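PDB 1YOZ: uncharacterized protein AF_0941 from Archaeoglobus fulgidus, which is of unknown function, an all-helical protein of the AF0941-like family that packs as two copies in its assembly. Local coordinates for residues D42-L47 and N63-L67; Y5-L10 and L66-Y70; V23-D27 and F85-F91; A26-Q32 and I93-D98; V71-S76 and I102-A106. Residues are numbered along the deposited sequence.

Contact 1: D42-L47 and N63-L67; sequences DCEEIL and NFYLL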
# COMPACT_ATOMS: atom_id res chain seq x y z
N ASP B 42 7.10 2.87 -13.13
CA ASP B 42 6.95 3.43 -11.79
C ASP B 42 8.28 3.79 -11.16
O ASP B 42 8.40 4.88 -10.59
CB ASP B 42 6.23 2.42 -10.87
CG ASP B 42 4.72 2.40 -11.09
OD1 ASP B 42 4.18 3.23 -11.90
OD2 ASP B 42 4.07 1.56 -10.42
N CYS B 43 9.26 2.89 -11.22
CA CYS B 43 10.59 3.21 -10.65
C CYS B 43 11.13 4.49 -11.25
O CYS B 43 11.69 5.34 -10.54
CB CYS B 43 11.56 2.09 -10.94
SG CYS B 43 11.21 0.62 -9.89
N GLU B 44 10.99 4.60 -12.57
CA GLU B 44 11.46 5.81 -13.28
C GLU B 44 10.71 7.03 -12.83
O GLU B 44 11.33 8.04 -12.57
CB GLU B 44 11.38 5.67 -14.79
CG GLU B 44 11.79 7.01 -15.53
CD GLU B 44 11.77 6.85 -17.02
OE1 GLU B 44 10.65 6.55 -17.54
OE2 GLU B 44 12.85 7.01 -17.64
N GLU B 45 9.37 6.98 -12.71
CA GLU B 45 8.63 8.16 -12.20
C GLU B 45 9.13 8.56 -10.81
O GLU B 45 9.38 9.76 -10.51
CB GLU B 45 7.09 7.90 -12.15
CG GLU B 45 6.36 9.12 -11.69
CD GLU B 45 4.82 9.07 -11.88
OE1 GLU B 45 4.26 8.02 -12.30
OE2 GLU B 45 4.19 10.11 -11.57
N ILE B 46 9.29 7.54 -9.95
CA ILE B 46 9.75 7.75 -8.58
C ILE B 46 11.17 8.38 -8.57
O ILE B 46 11.45 9.40 -7.89
CB ILE B 46 9.77 6.39 -7.80
CG1 ILE B 46 8.32 5.85 -7.65
CG2 ILE B 46 10.46 6.53 -6.44
CD1 ILE B 46 8.23 4.35 -7.43
N LEU B 47 12.05 7.75 -9.32
CA LEU B 47 13.39 8.30 -9.46
C LEU B 47 13.35 9.76 -9.92
O LEU B 47 14.03 10.58 -9.32
CB LEU B 47 14.27 7.42 -10.33
CG LEU B 47 15.03 6.32 -9.57
CD1 LEU B 47 15.73 5.44 -10.56
CD2 LEU B 47 16.05 6.92 -8.63
N ASN B 63 8.81 4.84 -0.73
CA ASN B 63 8.08 4.29 -1.89
C ASN B 63 8.70 3.01 -2.46
O ASN B 63 7.99 2.07 -2.84
CB ASN B 63 7.97 5.39 -2.98
CG ASN B 63 6.89 5.11 -4.04
OD1 ASN B 63 6.46 6.06 -4.70
ND2 ASN B 63 6.46 3.85 -4.23
N PHE B 64 10.02 2.96 -2.55
CA PHE B 64 10.66 1.78 -3.14
C PHE B 64 10.53 0.61 -2.17
O PHE B 64 10.33 -0.50 -2.61
CB PHE B 64 12.16 2.04 -3.38
CG PHE B 64 12.44 2.82 -4.65
CD1 PHE B 64 11.92 2.40 -5.86
CD2 PHE B 64 13.27 3.95 -4.60
CE1 PHE B 64 12.18 3.10 -7.02
CE2 PHE B 64 13.55 4.69 -5.76
CZ PHE B 64 13.01 4.25 -6.97
N TYR B 65 10.64 0.85 -0.87
CA TYR B 65 10.42 -0.23 0.13
C TYR B 65 9.00 -0.81 0.03
O TYR B 65 8.80 -2.02 -0.05
CB TYR B 65 10.68 0.27 1.52
CG TYR B 65 10.59 -0.84 2.54
CD1 TYR B 65 11.63 -1.79 2.68
CD2 TYR B 65 9.50 -0.92 3.38
CE1 TYR B 65 11.52 -2.85 3.66
CE2 TYR B 65 9.39 -1.96 4.37
CZ TYR B 65 10.39 -2.90 4.49
OH TYR B 65 10.25 -3.85 5.47
N LEU B 66 8.01 0.06 -0.03
CA LEU B 66 6.64 -0.42 -0.16
C LEU B 66 6.42 -1.11 -1.50
O LEU B 66 5.67 -2.09 -1.60
CB LEU B 66 5.63 0.74 0.02
CG LEU B 66 5.46 1.50 1.36
CD1 LEU B 66 4.29 2.48 1.35
CD2 LEU B 66 5.26 0.47 2.41
N LEU B 67 7.05 -0.60 -2.55
CA LEU B 67 6.83 -1.14 -3.88
C LEU B 67 7.50 -2.53 -3.99
O LEU B 67 6.92 -3.48 -4.50
CB LEU B 67 7.38 -0.14 -4.95
CG LEU B 67 6.90 -0.37 -6.38
CD1 LEU B 67 5.45 0.01 -6.55
CD2 LEU B 67 7.79 0.36 -7.41

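Contact 2: Y5-L10 and L66-Y70; sequences YINSFL and LLKTY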
# COMPACT_ATOMS: atom_id res chain seq x y z
N TYR B 5 3.68 7.20 -2.50
CA TYR B 5 3.59 5.77 -2.85
C TYR B 5 2.92 5.65 -4.18
O TYR B 5 1.69 5.51 -4.28
CB TYR B 5 2.83 4.95 -1.78
CG TYR B 5 2.65 3.46 -2.10
CD1 TYR B 5 1.40 2.84 -2.04
CD2 TYR B 5 3.74 2.67 -2.46
CE1 TYR B 5 1.26 1.48 -2.26
CE2 TYR B 5 3.60 1.30 -2.71
CZ TYR B 5 2.38 0.71 -2.60
OH TYR B 5 2.27 -0.62 -2.92
N ILE B 6 3.75 5.74 -5.22
CA ILE B 6 3.38 5.38 -6.55
C ILE B 6 3.34 3.84 -6.72
O ILE B 6 4.26 3.14 -6.32
CB ILE B 6 4.37 6.05 -7.59
CG1 ILE B 6 4.20 7.58 -7.59
CG2 ILE B 6 4.17 5.47 -8.96
CD1 ILE B 6 5.30 8.39 -8.37
N ASN B 7 2.24 3.33 -7.31
CA ASN B 7 2.09 1.94 -7.68
C ASN B 7 0.93 1.87 -8.65
O ASN B 7 -0.25 1.89 -8.25
CB ASN B 7 1.81 1.05 -6.43
CG ASN B 7 1.77 -0.41 -6.76
OD1 ASN B 7 1.55 -0.80 -7.90
ND2 ASN B 7 1.88 -1.26 -5.73
N SER B 8 1.29 1.85 -9.94
CA SER B 8 0.36 1.89 -11.05
C SER B 8 -0.47 0.63 -11.12
O SER B 8 -1.65 0.71 -11.40
CB SER B 8 1.13 2.11 -12.35
OG SER B 8 1.67 3.44 -12.34
N PHE B 9 0.15 -0.52 -10.82
CA PHE B 9 -0.61 -1.77 -10.89
C PHE B 9 -1.72 -1.78 -9.85
O PHE B 9 -2.91 -2.09 -10.17
CB PHE B 9 0.27 -3.01 -10.72
CG PHE B 9 -0.48 -4.29 -10.83
CD1 PHE B 9 -0.70 -4.88 -12.08
CD2 PHE B 9 -0.99 -4.92 -9.69
CE1 PHE B 9 -1.43 -6.06 -12.19
CE2 PHE B 9 -1.74 -6.09 -9.79
CZ PHE B 9 -1.95 -6.67 -11.04
N LEU B 10 -1.34 -1.42 -8.63
CA LEU B 10 -2.31 -1.34 -7.52
C LEU B 10 -3.47 -0.41 -7.84
O LEU B 10 -4.62 -0.77 -7.68
CB LEU B 10 -1.60 -0.97 -6.21
CG LEU B 10 -2.52 -0.81 -4.99
CD1 LEU B 10 -3.10 -2.12 -4.52
CD2 LEU B 10 -1.71 -0.13 -3.93
N LEU B 66 8.01 0.06 -0.03
CA LEU B 66 6.64 -0.42 -0.16
C LEU B 66 6.42 -1.11 -1.50
O LEU B 66 5.67 -2.09 -1.60
CB LEU B 66 5.63 0.74 0.02
CG LEU B 66 5.46 1.50 1.36
CD1 LEU B 66 4.29 2.48 1.35
CD2 LEU B 66 5.26 0.47 2.41
N LEU B 67 7.05 -0.60 -2.55
CA LEU B 67 6.83 -1.14 -3.88
C LEU B 67 7.50 -2.53 -3.99
O LEU B 67 6.92 -3.48 -4.50
CB LEU B 67 7.38 -0.14 -4.95
CG LEU B 67 6.90 -0.37 -6.38
CD1 LEU B 67 5.45 0.01 -6.55
CD2 LEU B 67 7.79 0.36 -7.41
N LYS B 68 8.71 -2.62 -3.48
CA LYS B 68 9.42 -3.92 -3.40
C LYS B 68 8.65 -4.93 -2.57
O LYS B 68 8.31 -6.04 -3.04
CB LYS B 68 10.85 -3.68 -2.85
CG LYS B 68 11.62 -4.96 -2.57
CD LYS B 68 12.81 -4.69 -1.61
CE LYS B 68 14.07 -4.60 -2.43
NZ LYS B 68 15.24 -4.11 -1.61
N THR B 69 8.30 -4.56 -1.34
CA THR B 69 7.41 -5.44 -0.52
C THR B 69 6.03 -5.73 -1.13
O THR B 69 5.50 -6.84 -0.96
CB THR B 69 7.37 -4.98 1.00
OG1 THR B 69 6.91 -3.64 1.11
CG2 THR B 69 8.76 -4.93 1.52
N TYR B 70 5.45 -4.80 -1.90
CA TYR B 70 4.22 -5.09 -2.63
C TYR B 70 4.48 -6.18 -3.62
O TYR B 70 3.67 -7.11 -3.75
CB TYR B 70 3.69 -3.86 -3.41
CG TYR B 70 2.42 -4.16 -4.19
CD1 TYR B 70 1.16 -4.01 -3.60
CD2 TYR B 70 2.46 -4.58 -5.52
CE1 TYR B 70 -0.02 -4.27 -4.31
CE2 TYR B 70 1.27 -4.86 -6.22
CZ TYR B 70 0.05 -4.70 -5.61
OH TYR B 70 -1.12 -5.00 -6.26

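Contact 3: V23-D27 and F85-F91; sequences VEEAD and FAESKGF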
# COMPACT_ATOMS: atom_id res chain seq x y z
N VAL B 23 -14.16 -3.96 -17.03
CA VAL B 23 -13.51 -5.24 -16.78
C VAL B 23 -12.74 -5.71 -18.04
O VAL B 23 -11.78 -6.47 -17.94
CB VAL B 23 -14.52 -6.32 -16.27
CG1 VAL B 23 -15.37 -6.85 -17.39
CG2 VAL B 23 -13.80 -7.45 -15.61
N GLU B 24 -13.15 -5.21 -19.21
CA GLU B 24 -12.43 -5.35 -20.48
C GLU B 24 -10.93 -5.04 -20.30
O GLU B 24 -10.09 -5.52 -21.08
CB GLU B 24 -13.00 -4.37 -21.50
CG GLU B 24 -13.44 -4.94 -22.88
CD GLU B 24 -14.21 -3.90 -23.76
OE1 GLU B 24 -15.33 -4.23 -24.22
OE2 GLU B 24 -13.70 -2.76 -23.99
N GLU B 25 -10.60 -4.23 -19.30
CA GLU B 25 -9.23 -3.73 -19.10
C GLU B 25 -8.34 -4.64 -18.25
O GLU B 25 -7.12 -4.46 -18.21
CB GLU B 25 -9.25 -2.29 -18.56
CG GLU B 25 -9.77 -1.31 -19.62
CD GLU B 25 -9.51 0.17 -19.31
OE1 GLU B 25 -8.65 0.51 -18.46
OE2 GLU B 25 -10.17 1.01 -19.96
N ALA B 26 -8.97 -5.60 -17.58
CA ALA B 26 -8.26 -6.56 -16.77
C ALA B 26 -7.27 -7.39 -17.61
O ALA B 26 -6.11 -7.58 -17.21
CB ALA B 26 -9.24 -7.48 -16.00
N ASP B 27 -7.72 -7.86 -18.76
CA ASP B 27 -6.89 -8.65 -19.66
C ASP B 27 -5.54 -7.96 -19.99
O ASP B 27 -4.47 -8.58 -19.95
CB ASP B 27 -7.70 -8.95 -20.93
CG ASP B 27 -7.11 -10.06 -21.76
OD1 ASP B 27 -6.85 -11.15 -21.21
OD2 ASP B 27 -6.91 -9.85 -22.97
N PHE B 85 -12.21 -11.54 -9.89
CA PHE B 85 -13.15 -10.46 -10.15
C PHE B 85 -13.67 -10.45 -11.59
O PHE B 85 -14.87 -10.36 -11.81
CB PHE B 85 -12.53 -9.09 -9.79
CG PHE B 85 -13.45 -7.95 -10.02
CD1 PHE B 85 -14.28 -7.51 -9.00
CD2 PHE B 85 -13.50 -7.32 -11.26
CE1 PHE B 85 -15.15 -6.46 -9.21
CE2 PHE B 85 -14.38 -6.27 -11.48
CZ PHE B 85 -15.20 -5.84 -10.45
N ALA B 86 -12.76 -10.53 -12.56
CA ALA B 86 -13.15 -10.54 -13.96
C ALA B 86 -13.98 -11.76 -14.34
O ALA B 86 -14.85 -11.67 -15.20
CB ALA B 86 -11.94 -10.42 -14.86
N GLU B 87 -13.72 -12.89 -13.69
CA GLU B 87 -14.48 -14.12 -13.96
C GLU B 87 -15.93 -14.00 -13.50
O GLU B 87 -16.83 -14.15 -14.32
CB GLU B 87 -13.80 -15.34 -13.34
CG GLU B 87 -14.23 -16.64 -13.97
CD GLU B 87 -15.31 -17.34 -13.17
OE1 GLU B 87 -15.01 -17.78 -12.04
OE2 GLU B 87 -16.45 -17.47 -13.68
N SER B 88 -16.15 -13.74 -12.21
CA SER B 88 -17.51 -13.54 -11.69
C SER B 88 -18.26 -12.65 -12.65
O SER B 88 -19.32 -13.01 -13.19
CB SER B 88 -17.50 -12.91 -10.28
OG SER B 88 -17.27 -11.50 -10.32
N LYS B 89 -17.67 -11.48 -12.91
CA LYS B 89 -18.28 -10.50 -13.81
C LYS B 89 -18.50 -10.97 -15.25
O LYS B 89 -19.20 -10.30 -16.00
CB LYS B 89 -17.53 -9.15 -13.72
CG LYS B 89 -17.48 -8.62 -12.26
CD LYS B 89 -18.06 -7.24 -12.13
CE LYS B 89 -18.68 -7.04 -10.77
NZ LYS B 89 -20.03 -7.65 -10.63
N GLY B 90 -17.93 -12.11 -15.63
CA GLY B 90 -18.22 -12.71 -16.96
C GLY B 90 -17.18 -12.57 -18.07
O GLY B 90 -17.48 -12.84 -19.24
N PHE B 91 -15.97 -12.14 -17.70
CA PHE B 91 -14.85 -11.92 -18.63
C PHE B 91 -13.67 -12.72 -18.09
O PHE B 91 -12.64 -12.15 -17.70
CB PHE B 91 -14.47 -10.43 -18.63
CG PHE B 91 -13.55 -10.02 -19.78
CD1 PHE B 91 -13.98 -9.10 -20.74
CD2 PHE B 91 -12.25 -10.53 -19.89
CE1 PHE B 91 -13.14 -8.70 -21.78
CE2 PHE B 91 -11.40 -10.15 -20.93
CZ PHE B 91 -11.85 -9.24 -21.88

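Contact 4: A26-Q32 and I93-D98; sequences ADKLLDQ and IEKKLD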
# COMPACT_ATOMS: atom_id res chain seq x y z
N ALA B 26 -8.97 -5.60 -17.58
CA ALA B 26 -8.26 -6.56 -16.77
C ALA B 26 -7.27 -7.39 -17.61
O ALA B 26 -6.11 -7.58 -17.21
CB ALA B 26 -9.24 -7.48 -16.00
N ASP B 27 -7.72 -7.86 -18.76
CA ASP B 27 -6.89 -8.65 -19.66
C ASP B 27 -5.54 -7.96 -19.99
O ASP B 27 -4.47 -8.58 -19.95
CB ASP B 27 -7.70 -8.95 -20.93
CG ASP B 27 -7.11 -10.06 -21.76
OD1 ASP B 27 -6.85 -11.15 -21.21
OD2 ASP B 27 -6.91 -9.85 -22.97
N LYS B 28 -5.57 -6.67 -20.27
CA LYS B 28 -4.32 -5.96 -20.54
C LYS B 28 -3.49 -5.76 -19.28
O LYS B 28 -2.25 -5.89 -19.30
CB LYS B 28 -4.57 -4.61 -21.22
CG LYS B 28 -3.36 -3.66 -21.13
CD LYS B 28 -3.55 -2.41 -21.98
CE LYS B 28 -2.43 -1.40 -21.78
NZ LYS B 28 -2.80 -0.08 -22.42
N LEU B 29 -4.17 -5.43 -18.19
CA LEU B 29 -3.48 -5.24 -16.93
C LEU B 29 -2.71 -6.51 -16.47
O LEU B 29 -1.62 -6.40 -15.92
CB LEU B 29 -4.43 -4.71 -15.85
CG LEU B 29 -3.86 -4.37 -14.46
CD1 LEU B 29 -2.79 -3.28 -14.48
CD2 LEU B 29 -4.99 -3.99 -13.54
N LEU B 30 -3.27 -7.69 -16.77
CA LEU B 30 -2.77 -8.96 -16.25
C LEU B 30 -1.86 -9.73 -17.18
O LEU B 30 -1.55 -10.91 -16.94
CB LEU B 30 -3.94 -9.84 -15.85
CG LEU B 30 -4.82 -9.28 -14.75
CD1 LEU B 30 -6.07 -10.17 -14.57
CD2 LEU B 30 -4.09 -9.09 -13.47
N ASP B 31 -1.44 -9.06 -18.25
CA ASP B 31 -0.34 -9.50 -19.09
C ASP B 31 0.97 -9.26 -18.34
O ASP B 31 1.31 -8.13 -18.07
CB ASP B 31 -0.34 -8.75 -20.42
CG ASP B 31 0.78 -9.20 -21.33
OD1 ASP B 31 0.56 -10.06 -22.21
OD2 ASP B 31 1.91 -8.74 -21.15
N GLN B 32 1.67 -10.35 -17.96
CA GLN B 32 2.87 -10.23 -17.13
C GLN B 32 3.98 -9.39 -17.73
O GLN B 32 4.74 -8.74 -16.99
CB GLN B 32 3.41 -11.58 -16.64
CG GLN B 32 3.84 -12.58 -17.73
CD GLN B 32 4.55 -13.80 -17.14
OE1 GLN B 32 4.36 -14.19 -15.96
NE2 GLN B 32 5.39 -14.43 -17.97
N ILE B 93 -10.36 -14.63 -17.47
CA ILE B 93 -9.04 -14.31 -18.01
C ILE B 93 -8.18 -15.57 -18.11
O ILE B 93 -8.13 -16.37 -17.18
CB ILE B 93 -8.29 -13.27 -17.11
CG1 ILE B 93 -9.19 -12.09 -16.77
CG2 ILE B 93 -6.94 -12.84 -17.75
CD1 ILE B 93 -9.44 -11.13 -17.89
N GLU B 94 -7.50 -15.73 -19.24
CA GLU B 94 -6.71 -16.94 -19.49
C GLU B 94 -5.26 -16.51 -19.49
O GLU B 94 -4.54 -16.72 -20.47
CB GLU B 94 -7.06 -17.63 -20.84
CG GLU B 94 -8.55 -18.01 -21.00
CD GLU B 94 -9.01 -19.02 -19.97
OE1 GLU B 94 -8.21 -19.90 -19.60
OE2 GLU B 94 -10.17 -18.94 -19.52
N LYS B 95 -4.86 -15.87 -18.39
CA LYS B 95 -3.48 -15.41 -18.16
C LYS B 95 -3.07 -15.88 -16.76
O LYS B 95 -3.93 -16.06 -15.88
CB LYS B 95 -3.40 -13.88 -18.18
CG LYS B 95 -3.79 -13.20 -19.49
CD LYS B 95 -2.82 -12.10 -19.74
CE LYS B 95 -3.21 -11.17 -20.86
NZ LYS B 95 -4.00 -11.79 -21.95
N LYS B 96 -1.77 -16.07 -16.57
CA LYS B 96 -1.17 -16.36 -15.25
C LYS B 96 0.17 -15.61 -15.07
O LYS B 96 0.73 -15.06 -16.01
CB LYS B 96 -1.00 -17.87 -15.05
CG LYS B 96 -0.59 -18.60 -16.31
CD LYS B 96 -0.41 -20.11 -16.11
CE LYS B 96 0.92 -20.42 -15.34
NZ LYS B 96 2.17 -19.68 -15.84
N LEU B 97 0.65 -15.58 -13.82
CA LEU B 97 1.82 -14.77 -13.48
C LEU B 97 2.92 -15.72 -13.02
O LEU B 97 2.76 -16.39 -12.01
CB LEU B 97 1.47 -13.80 -12.34
CG LEU B 97 2.49 -12.83 -11.72
CD1 LEU B 97 3.15 -11.89 -12.73
CD2 LEU B 97 1.82 -12.05 -10.60
N ASP B 98 4.00 -15.80 -13.78
CA ASP B 98 5.14 -16.67 -13.41
C ASP B 98 5.81 -16.23 -12.09
O ASP B 98 6.17 -15.07 -11.94
CB ASP B 98 6.19 -16.64 -14.53
CG ASP B 98 5.73 -17.34 -15.78
OD1 ASP B 98 4.79 -18.17 -15.67
OD2 ASP B 98 6.30 -17.07 -16.87
O HOH W 1 0.32 -13.03 -17.67

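Contact 5: V71-S76 and I102-A106; sequences VVSQLS and INEIA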
# COMPACT_ATOMS: atom_id res chain seq x y z
N VAL B 71 5.58 -6.07 -4.37
CA VAL B 71 5.80 -7.07 -5.43
C VAL B 71 6.04 -8.46 -4.78
O VAL B 71 5.41 -9.46 -5.16
CB VAL B 71 6.92 -6.65 -6.36
CG1 VAL B 71 7.41 -7.82 -7.24
CG2 VAL B 71 6.39 -5.50 -7.24
N VAL B 72 6.94 -8.52 -3.82
CA VAL B 72 7.23 -9.84 -3.25
C VAL B 72 6.05 -10.52 -2.54
O VAL B 72 5.97 -11.75 -2.55
CB VAL B 72 8.50 -9.87 -2.38
CG1 VAL B 72 9.67 -9.19 -3.07
CG2 VAL B 72 8.23 -9.25 -1.04
N SER B 73 5.13 -9.74 -1.95
CA SER B 73 4.14 -10.23 -0.97
C SER B 73 2.66 -10.00 -1.32
O SER B 73 1.82 -10.65 -0.72
CB SER B 73 4.35 -9.59 0.40
OG SER B 73 5.62 -9.90 0.96
N GLN B 74 2.34 -9.08 -2.23
CA GLN B 74 0.94 -8.79 -2.54
C GLN B 74 0.61 -8.95 -4.01
O GLN B 74 -0.55 -9.14 -4.36
CB GLN B 74 0.55 -7.36 -2.15
CG GLN B 74 0.39 -7.08 -0.67
CD GLN B 74 -0.73 -7.92 -0.04
OE1 GLN B 74 -1.89 -7.88 -0.48
NE2 GLN B 74 -0.38 -8.68 0.99
N LEU B 75 1.59 -8.76 -4.90
CA LEU B 75 1.28 -8.78 -6.34
C LEU B 75 0.58 -10.09 -6.81
O LEU B 75 -0.43 -10.03 -7.52
CB LEU B 75 2.52 -8.42 -7.18
CG LEU B 75 2.46 -8.60 -8.71
CD1 LEU B 75 1.52 -7.58 -9.35
CD2 LEU B 75 3.86 -8.49 -9.33
N SER B 76 1.07 -11.27 -6.39
CA SER B 76 0.33 -12.53 -6.77
C SER B 76 -1.12 -12.58 -6.28
O SER B 76 -2.00 -13.09 -6.96
CB SER B 76 1.06 -13.81 -6.31
OG SER B 76 1.19 -13.80 -4.89
N ILE B 102 7.62 -12.41 -10.93
CA ILE B 102 7.57 -11.77 -9.61
C ILE B 102 8.97 -11.55 -9.06
O ILE B 102 9.32 -10.42 -8.70
CB ILE B 102 6.67 -12.54 -8.61
CG1 ILE B 102 5.25 -12.61 -9.17
CG2 ILE B 102 6.69 -11.91 -7.18
CD1 ILE B 102 4.27 -13.34 -8.33
N ASN B 103 9.78 -12.61 -9.00
CA ASN B 103 11.17 -12.48 -8.54
C ASN B 103 11.95 -11.45 -9.33
O ASN B 103 12.69 -10.68 -8.74
CB ASN B 103 11.93 -13.84 -8.47
CG ASN B 103 11.18 -14.88 -7.66
OD1 ASN B 103 10.29 -14.55 -6.89
ND2 ASN B 103 11.53 -16.15 -7.84
N GLU B 104 11.83 -11.46 -10.66
CA GLU B 104 12.64 -10.53 -11.47
C GLU B 104 12.22 -9.07 -11.29
O GLU B 104 13.04 -8.19 -11.40
CB GLU B 104 12.58 -10.86 -12.96
CG GLU B 104 13.40 -12.08 -13.38
CD GLU B 104 12.77 -12.82 -14.56
OE1 GLU B 104 12.09 -12.16 -15.39
OE2 GLU B 104 12.97 -14.06 -14.65
N ILE B 105 10.92 -8.83 -11.08
CA ILE B 105 10.42 -7.43 -10.81
C ILE B 105 11.01 -6.93 -9.47
O ILE B 105 11.57 -5.85 -9.40
CB ILE B 105 8.88 -7.40 -10.79
CG1 ILE B 105 8.28 -7.70 -12.18
CG2 ILE B 105 8.37 -6.04 -10.37
CD1 ILE B 105 6.76 -8.07 -12.13
N ALA B 106 10.91 -7.76 -8.42
CA ALA B 106 11.46 -7.39 -7.08
C ALA B 106 12.91 -7.07 -7.20
O ALA B 106 13.41 -6.06 -6.67
CB ALA B 106 11.29 -8.53 -6.09

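Contact 1: D42-L47 and N63-L67
Antiparallel helices that follow each other in a chain usually pack by letting side chains of one fill the gaps of the other, and the pair D42-L47 and N63-L67 is a clear case. The two short segments run at 164° with axes 11.3 Å apart at closest approach, a spacing that leaves room for large residues between them. The main bump is F64. Its ring enters the hollow bordered by C43, I46 and L47: I46 CG2 sits over one face, 3.8 Å from the centroid of the F64 ring in a CH-pi contact, while C43 SG, 3.9 Å from F64 CE1, and L47 CG, 3.9 Å from F64 CZ, lie at the ring edge. I46 is the answering bump, reaching between N63, F64 and L67; its CD1 meets L67 CD2 at 4.0 Å. L67 CD2 also touches C43 SG at 4.2 Å and D42 CB at 4.3 Å. No hydrogen bond crosses this apolar seam. The polar ends at its margin have partners elsewhere, D42 in S8 and N63 in the backbone N of I6. The result is a buried interface of helices 32-51 and 57-73, with V112 of helix 99-113 touching C43, L47 and F64.

Contact 2: Y5-L10 and L66-Y70
Segment Y5-L10 is extended through N7 and turns helical at S8, whereas L66-Y70 is helix throughout, so an incoming strand-like arm and the first turn of helix 8-18 lie against helix 57-73. The CA atoms of N7 and L67 come within 6.8 Å, those of Y5 and L66 within 7.4 Å. N7 is the N-cap: its OD1 accepts from L10 N at 3.0 Å. The same amide works at its other end, N7 ND2 donating to Y5 OH at 2.9 Å, and ND2 also lies over the face of the Y70 ring, 3.3 Å from Y70 CG. Y70, the residue most covered here, is further met by L10 CD1, 3.8 Å from Y70 CE1, and by F9 CD2, 3.4 Å from Y70 OH; that hydroxyl is hydrogen-bonded to H78. The Y5 ring receives L66 CD1 over one face, a CH-pi contact 4.1 Å from the centroid, and L67 CD1 packs 3.4 Å from I6 O. Y5 also meets the Y5 ring of the second subunit. A capping side chain can thus be buried at little polar cost: both ends of the N7 amide are hydrogen-bonded within its own segment, leaving aromatic and aliphatic packing to join the two.

Contact 3: V23-D27 and F85-F91
The end of a helix can be packed through very few residues; here F91 and V23 carry most of the buried surface, with A86 a distant third. V23 points its side chain at the end of helix 75-88. Its CG2 comes 3.6 Å from both CA and CB of A86, close enough because alanine offers so little bulk, and the CA atoms of V23 and A86 are only 6.0 Å apart. The same V23 CG2 reaches F85 CE2 at 4.3 Å, and V23 CG1 meets F91 CB at 3.9 Å. One turn on, A26 CB meets A86 CB at 4.2 Å.

F91 owes its position to the way the helix stops. G90, with phi near 103°, completes a Schellman motif: F91 N bonds to A86 O at 2.8 Å and G90 N to E87 O at 2.7 Å, and a CB at these backbone angles would jam against the carbonyl O of K89. The chain is thereby turned so that F91 projects back over V23-D27. Its ring covers V23 O with one face, while E24 CA lies 3.7 Å from F91 CE1 and D27 CB lies 3.9 Å from F91 CE2. The carboxylate of D27 is engaged beyond this contact, in a salt bridge with K95. I93, in the loop after helix 75-88, touches A26, D27 and A86, while I16 of helix 8-18 packs on F85.

Contact 4: A26-Q32 and I93-D98
A chain segment without regular structure can be held by a few well-satisfied polar groups, as I93-D98 illustrates where it lies against A26-Q32, which spans helix 26-29 and the start of helix 32-51. Q32 gives the most exact match: its OE1 accepts from D98 N at 2.7 Å and its NE2 donates to D98 OD2 at 3.0 Å, so both ends of one amide are answered by one residue. The other carboxylate oxygen, D98 OD1, makes a salt bridge with K96 NZ at 3.0 Å. A water joins the backbones between these sites, donating to L30 O at 2.9 Å and to K96 O at 2.7 Å and accepting from Q32 N at 3.0 Å. The setting is a helix-to-helix junction facing an irregular connection: D31 is the N-cap of helix 32-51, where its OD2 accepts from N34 N, and D98 holds the N-cap position of helix 99-113 while its side chain makes no capping bond. At the other end of the contact, K95 NZ donates to D27 OD1 in a 3.0 Å salt bridge, its aliphatic part lying across D31, with K95 CD 3.7 Å from D31 CA. Beneath this polar layer I93 CD1 packs 4.1 Å from A26 CB and I93 CG2 4.2 Å from L30 CD1.

Contact 5: V71-S76 and I102-A106
This contact belongs to the helical bundle of the AF0941-like fold, at the break where helix 57-73 passes into helix 75-88 and both meet helix 99-113. It shows how rotamers shape a close helical approach, with the CA atoms of V71 and A106 only 5.9 Å apart. V71, in the t rotamer at 165°, directs CG1 into the facing helix, 3.7 Å from I105 CG2 and 4.1 Å from A106 CB. V72 takes the m rotamer instead and, though its CB points sideways, brings CG1 to 3.5 Å from A106 CB; the small alanine thus accommodates two valines. I102 adopts the extended mt conformation, which carries its delta carbon past V71 to the following helix, I102 CD1 lying 3.8 Å from S76 CB, while its other branch touches the backbone, I102 CG2 being 3.4 Å from V71 O. L75, tp, reaches I105 with L75 CD2 4.1 Å from I105 CD1. I105 is itself mt and also packs on F36 and F39 of helix 32-51, which back this interface. L97, in the loop before helix 99-113, touches both L75 and I102, and within this setting L75 CD2 stands 4.4 Å from I102 CG1.

Followed from the N terminus, Y5-L10 opens first, and contact 2 closes at L66-Y70, drawing the start of the chain onto helix 57-73. Contact 1 lies within that span and ends on the same helix, sharing L66 and L67 with it; both also touch the second subunit. V23-D27 and A26-Q32 open next, overlapping at A26 and D27, and contacts 3 and 4 close at F85-F91 and I93-D98, so each crosses contact 2 and encloses contact 1. Contact 5, from V71-S76 to I102-A106, follows contacts 1 and 2 in series but crosses 3 and 4, bringing helix 99-113 against the junction of helices 57-73 and 75-88. F9 and L97 join contact 4 to contacts 2 and 5.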